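Local atomic coordinates of succinyl-CoA ligase (ADP-forming) subunit alpha (Methanosaeta concilii, PDB entry 6HXI), a protein that belongs to the CoA-ligase family, carries a citrate synthase-like C-terminal region and binds coenzyme A. Residues 168-182 with 189-203. Numbering follows the deposited sequence.
Sequences RPGCVGFVSKSGGML and ISRNSDGIYEGVAIG
Strands 172-176 and 198-201 pair in parallel inside a mixed sheet, their axes 7° apart, and a ladder of backbone hydrogen bonds joins them in this buried contact. F174 N gives its hydrogen to E198 O (2.9 Å) and S176 N to V200 O (2.8 Å). F174 O and S176 O accept in return from V200 N and I202 N. Between V172 and G173 the register slips by one residue, a beta bulge at which V172 O takes a bond from Y197 N and a weak one from E198 N. Helix 179-192 links the strands as a beta-alpha-beta crossover, covering the sheet face of F174, S176 and A201. On that face F174, with CG anti to the backbone N (chi1 -174°), brings CD1 within 3.6 Å of I189 CD1, and L182 CD2 rests on the small A201 CB. G199 leaves L182 CD1 room to lie over the strand backbone. Before the strands, G170 fits its CA 3.2 Å from G195 O, where a side chain would clash. D194 OD1 accepts from C171 N above the carboxylate plane, while both terminal nitrogens of R168 reach D194 O by weak bonds; R168 NE pairs with E330. At the other end S178 OG N-caps the helix through M181 N, and G179 touches coenzyme A.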
# COMPACT_ATOMS: atom_id res chain seq x y z
N ARG B 168 44.40 -22.65 -29.13
CA ARG B 168 45.78 -23.16 -29.07
C ARG B 168 46.72 -22.31 -29.95
O ARG B 168 46.37 -22.01 -31.11
CB ARG B 168 45.86 -24.63 -29.55
CG ARG B 168 45.06 -24.92 -30.83
CD ARG B 168 45.82 -25.83 -31.71
NE ARG B 168 45.56 -25.63 -33.12
CZ ARG B 168 46.14 -24.70 -33.87
NH1 ARG B 168 46.95 -23.81 -33.32
NH2 ARG B 168 45.87 -24.61 -35.16
N PRO B 169 47.95 -21.99 -29.48
CA PRO B 169 48.88 -21.21 -30.33
C PRO B 169 49.53 -22.00 -31.47
O PRO B 169 49.71 -23.21 -31.39
CB PRO B 169 49.95 -20.73 -29.34
CG PRO B 169 49.97 -21.75 -28.27
CD PRO B 169 48.54 -22.25 -28.14
N GLY B 170 49.89 -21.26 -32.51
CA GLY B 170 50.65 -21.74 -33.66
C GLY B 170 52.00 -21.05 -33.67
O GLY B 170 52.46 -20.58 -32.63
N CYS B 171 52.62 -20.92 -34.85
CA CYS B 171 53.94 -20.31 -35.02
C CYS B 171 53.92 -18.95 -35.72
O CYS B 171 54.99 -18.36 -35.91
CB CYS B 171 54.85 -21.29 -35.76
SG CYS B 171 54.56 -21.34 -37.55
N VAL B 172 52.74 -18.48 -36.15
CA VAL B 172 52.60 -17.24 -36.93
C VAL B 172 52.37 -15.99 -36.08
O VAL B 172 51.45 -15.95 -35.27
CB VAL B 172 51.52 -17.38 -38.05
CG1 VAL B 172 51.57 -16.20 -39.03
CG2 VAL B 172 51.67 -18.71 -38.81
N GLY B 173 53.18 -14.97 -36.34
CA GLY B 173 53.05 -13.65 -35.74
C GLY B 173 52.39 -12.77 -36.77
O GLY B 173 52.99 -12.50 -37.81
N PHE B 174 51.14 -12.37 -36.52
CA PHE B 174 50.33 -11.59 -37.47
C PHE B 174 50.05 -10.12 -37.08
O PHE B 174 49.65 -9.85 -35.95
CB PHE B 174 48.99 -12.32 -37.77
CG PHE B 174 48.21 -11.63 -38.85
CD1 PHE B 174 48.58 -11.75 -40.19
CD2 PHE B 174 47.17 -10.77 -38.54
CE1 PHE B 174 47.91 -11.04 -41.18
CE2 PHE B 174 46.49 -10.06 -39.53
CZ PHE B 174 46.86 -10.21 -40.85
N VAL B 175 50.12 -9.20 -38.07
CA VAL B 175 49.78 -7.79 -37.85
C VAL B 175 49.07 -7.19 -39.09
O VAL B 175 49.50 -7.37 -40.24
CB VAL B 175 51.00 -6.94 -37.35
CG1 VAL B 175 52.06 -6.75 -38.43
CG2 VAL B 175 50.57 -5.59 -36.78
N SER B 176 47.96 -6.49 -38.85
CA SER B 176 47.22 -5.83 -39.91
C SER B 176 46.83 -4.39 -39.51
O SER B 176 47.13 -3.95 -38.40
CB SER B 176 45.98 -6.63 -40.29
OG SER B 176 45.02 -6.65 -39.24
N LYS B 177 46.20 -3.67 -40.43
CA LYS B 177 45.64 -2.36 -40.13
C LYS B 177 44.16 -2.59 -39.81
O LYS B 177 43.67 -2.14 -38.79
CB LYS B 177 45.81 -1.40 -41.32
CG LYS B 177 47.05 -0.53 -41.18
CD LYS B 177 47.57 -0.05 -42.52
CE LYS B 177 48.71 0.93 -42.29
NZ LYS B 177 49.24 1.52 -43.55
N SER B 178 43.48 -3.37 -40.66
CA SER B 178 42.06 -3.69 -40.56
C SER B 178 41.72 -4.69 -39.46
O SER B 178 42.38 -5.72 -39.31
CB SER B 178 41.57 -4.21 -41.90
OG SER B 178 40.25 -4.71 -41.87
N GLY B 179 40.63 -4.41 -38.75
CA GLY B 179 40.10 -5.28 -37.71
C GLY B 179 39.39 -6.50 -38.27
O GLY B 179 39.64 -7.62 -37.82
N GLY B 180 38.48 -6.27 -39.23
CA GLY B 180 37.71 -7.34 -39.88
C GLY B 180 38.58 -8.30 -40.67
O GLY B 180 38.35 -9.52 -40.68
N MET B 181 39.63 -7.74 -41.31
CA MET B 181 40.59 -8.52 -42.08
C MET B 181 41.51 -9.30 -41.17
O MET B 181 42.03 -10.32 -41.61
CB MET B 181 41.34 -7.66 -43.08
CG MET B 181 40.47 -7.20 -44.25
SD MET B 181 39.35 -8.46 -44.95
CE MET B 181 40.49 -9.66 -45.47
N LEU B 182 41.66 -8.88 -39.90
CA LEU B 182 42.43 -9.61 -38.88
C LEU B 182 41.69 -10.94 -38.61
O LEU B 182 42.33 -11.98 -38.48
CB LEU B 182 42.57 -8.77 -37.58
CG LEU B 182 43.17 -9.43 -36.32
CD1 LEU B 182 44.67 -9.47 -36.39
CD2 LEU B 182 42.77 -8.67 -35.08
N ILE B 189 45.15 -18.18 -42.20
CA ILE B 189 46.36 -18.71 -41.55
C ILE B 189 46.14 -20.10 -40.90
O ILE B 189 47.00 -20.98 -41.07
CB ILE B 189 46.95 -17.64 -40.58
CG1 ILE B 189 47.56 -16.47 -41.39
CG2 ILE B 189 47.96 -18.23 -39.60
CD1 ILE B 189 47.58 -15.12 -40.71
N SER B 190 45.02 -20.30 -40.19
CA SER B 190 44.71 -21.59 -39.55
C SER B 190 44.56 -22.72 -40.58
O SER B 190 44.82 -23.89 -40.27
CB SER B 190 43.43 -21.49 -38.73
OG SER B 190 42.29 -21.39 -39.57
N ARG B 191 44.12 -22.36 -41.80
CA ARG B 191 43.90 -23.32 -42.89
C ARG B 191 45.19 -23.61 -43.69
O ARG B 191 45.25 -24.61 -44.41
CB ARG B 191 42.82 -22.79 -43.85
CG ARG B 191 41.40 -22.85 -43.31
CD ARG B 191 40.44 -22.37 -44.37
NE ARG B 191 39.06 -22.50 -43.93
CZ ARG B 191 38.00 -22.24 -44.69
NH1 ARG B 191 36.77 -22.38 -44.21
NH2 ARG B 191 38.16 -21.84 -45.95
N ASN B 192 46.19 -22.74 -43.58
CA ASN B 192 47.42 -22.84 -44.35
C ASN B 192 48.71 -22.96 -43.50
O ASN B 192 49.81 -22.92 -44.06
CB ASN B 192 47.49 -21.66 -45.32
CG ASN B 192 46.46 -21.72 -46.43
OD1 ASN B 192 46.61 -22.46 -47.42
ND2 ASN B 192 45.41 -20.93 -46.33
N SER B 193 48.57 -23.15 -42.19
CA SER B 193 49.70 -23.32 -41.25
C SER B 193 49.18 -23.94 -39.95
O SER B 193 48.05 -24.43 -39.92
CB SER B 193 50.39 -21.99 -40.98
OG SER B 193 49.59 -21.12 -40.21
N ASP B 194 49.99 -23.87 -38.86
CA ASP B 194 49.54 -24.33 -37.54
C ASP B 194 48.77 -23.22 -36.81
O ASP B 194 48.44 -23.35 -35.64
CB ASP B 194 50.68 -24.93 -36.69
CG ASP B 194 51.92 -24.08 -36.47
OD1 ASP B 194 51.94 -22.91 -36.94
OD2 ASP B 194 52.88 -24.59 -35.85
N GLY B 195 48.50 -22.14 -37.53
CA GLY B 195 47.74 -21.00 -37.03
C GLY B 195 48.59 -19.93 -36.38
O GLY B 195 49.81 -20.06 -36.27
N ILE B 196 47.93 -18.85 -35.96
CA ILE B 196 48.61 -17.76 -35.28
C ILE B 196 49.03 -18.12 -33.86
O ILE B 196 48.37 -18.88 -33.16
CB ILE B 196 47.82 -16.40 -35.29
CG1 ILE B 196 46.49 -16.48 -34.52
CG2 ILE B 196 47.61 -15.84 -36.69
CD1 ILE B 196 46.37 -15.59 -33.33
N TYR B 197 50.15 -17.54 -33.44
CA TYR B 197 50.60 -17.54 -32.07
C TYR B 197 49.90 -16.27 -31.50
O TYR B 197 49.16 -16.35 -30.52
CB TYR B 197 52.13 -17.38 -32.00
CG TYR B 197 52.64 -17.27 -30.58
CD1 TYR B 197 52.70 -16.04 -29.94
CD2 TYR B 197 53.03 -18.40 -29.87
CE1 TYR B 197 53.11 -15.93 -28.61
CE2 TYR B 197 53.46 -18.31 -28.54
CZ TYR B 197 53.51 -17.07 -27.92
OH TYR B 197 53.95 -16.95 -26.62
N GLU B 198 50.11 -15.12 -32.18
CA GLU B 198 49.58 -13.81 -31.82
C GLU B 198 49.17 -13.04 -33.08
O GLU B 198 49.79 -13.19 -34.14
CB GLU B 198 50.66 -13.04 -31.05
CG GLU B 198 50.17 -11.83 -30.30
CD GLU B 198 51.22 -11.21 -29.40
OE1 GLU B 198 52.01 -10.39 -29.90
OE2 GLU B 198 51.26 -11.56 -28.20
N GLY B 199 48.15 -12.21 -32.95
CA GLY B 199 47.65 -11.36 -34.03
C GLY B 199 47.26 -9.99 -33.52
O GLY B 199 46.63 -9.89 -32.47
N VAL B 200 47.63 -8.91 -34.23
CA VAL B 200 47.30 -7.54 -33.81
C VAL B 200 46.80 -6.70 -35.00
O VAL B 200 47.39 -6.77 -36.08
CB VAL B 200 48.51 -6.82 -33.09
CG1 VAL B 200 48.22 -5.34 -32.82
CG2 VAL B 200 48.89 -7.52 -31.78
N ALA B 201 45.73 -5.91 -34.79
CA ALA B 201 45.28 -4.97 -35.80
C ALA B 201 45.64 -3.57 -35.23
O ALA B 201 45.22 -3.24 -34.11
CB ALA B 201 43.79 -5.10 -36.05
N ILE B 202 46.47 -2.80 -35.93
CA ILE B 202 46.89 -1.48 -35.42
C ILE B 202 45.83 -0.37 -35.66
O ILE B 202 46.00 0.75 -35.16
CB ILE B 202 48.30 -1.06 -35.92
CG1 ILE B 202 48.35 -0.93 -37.46
CG2 ILE B 202 49.37 -2.01 -35.39
CD1 ILE B 202 49.31 0.18 -37.98
N GLY B 203 44.77 -0.69 -36.40
CA GLY B 203 43.71 0.24 -36.77
C GLY B 203 44.02 0.86 -38.12
O GLY B 203 45.14 0.71 -38.62
O HOH W 1 46.08 -20.23 -33.47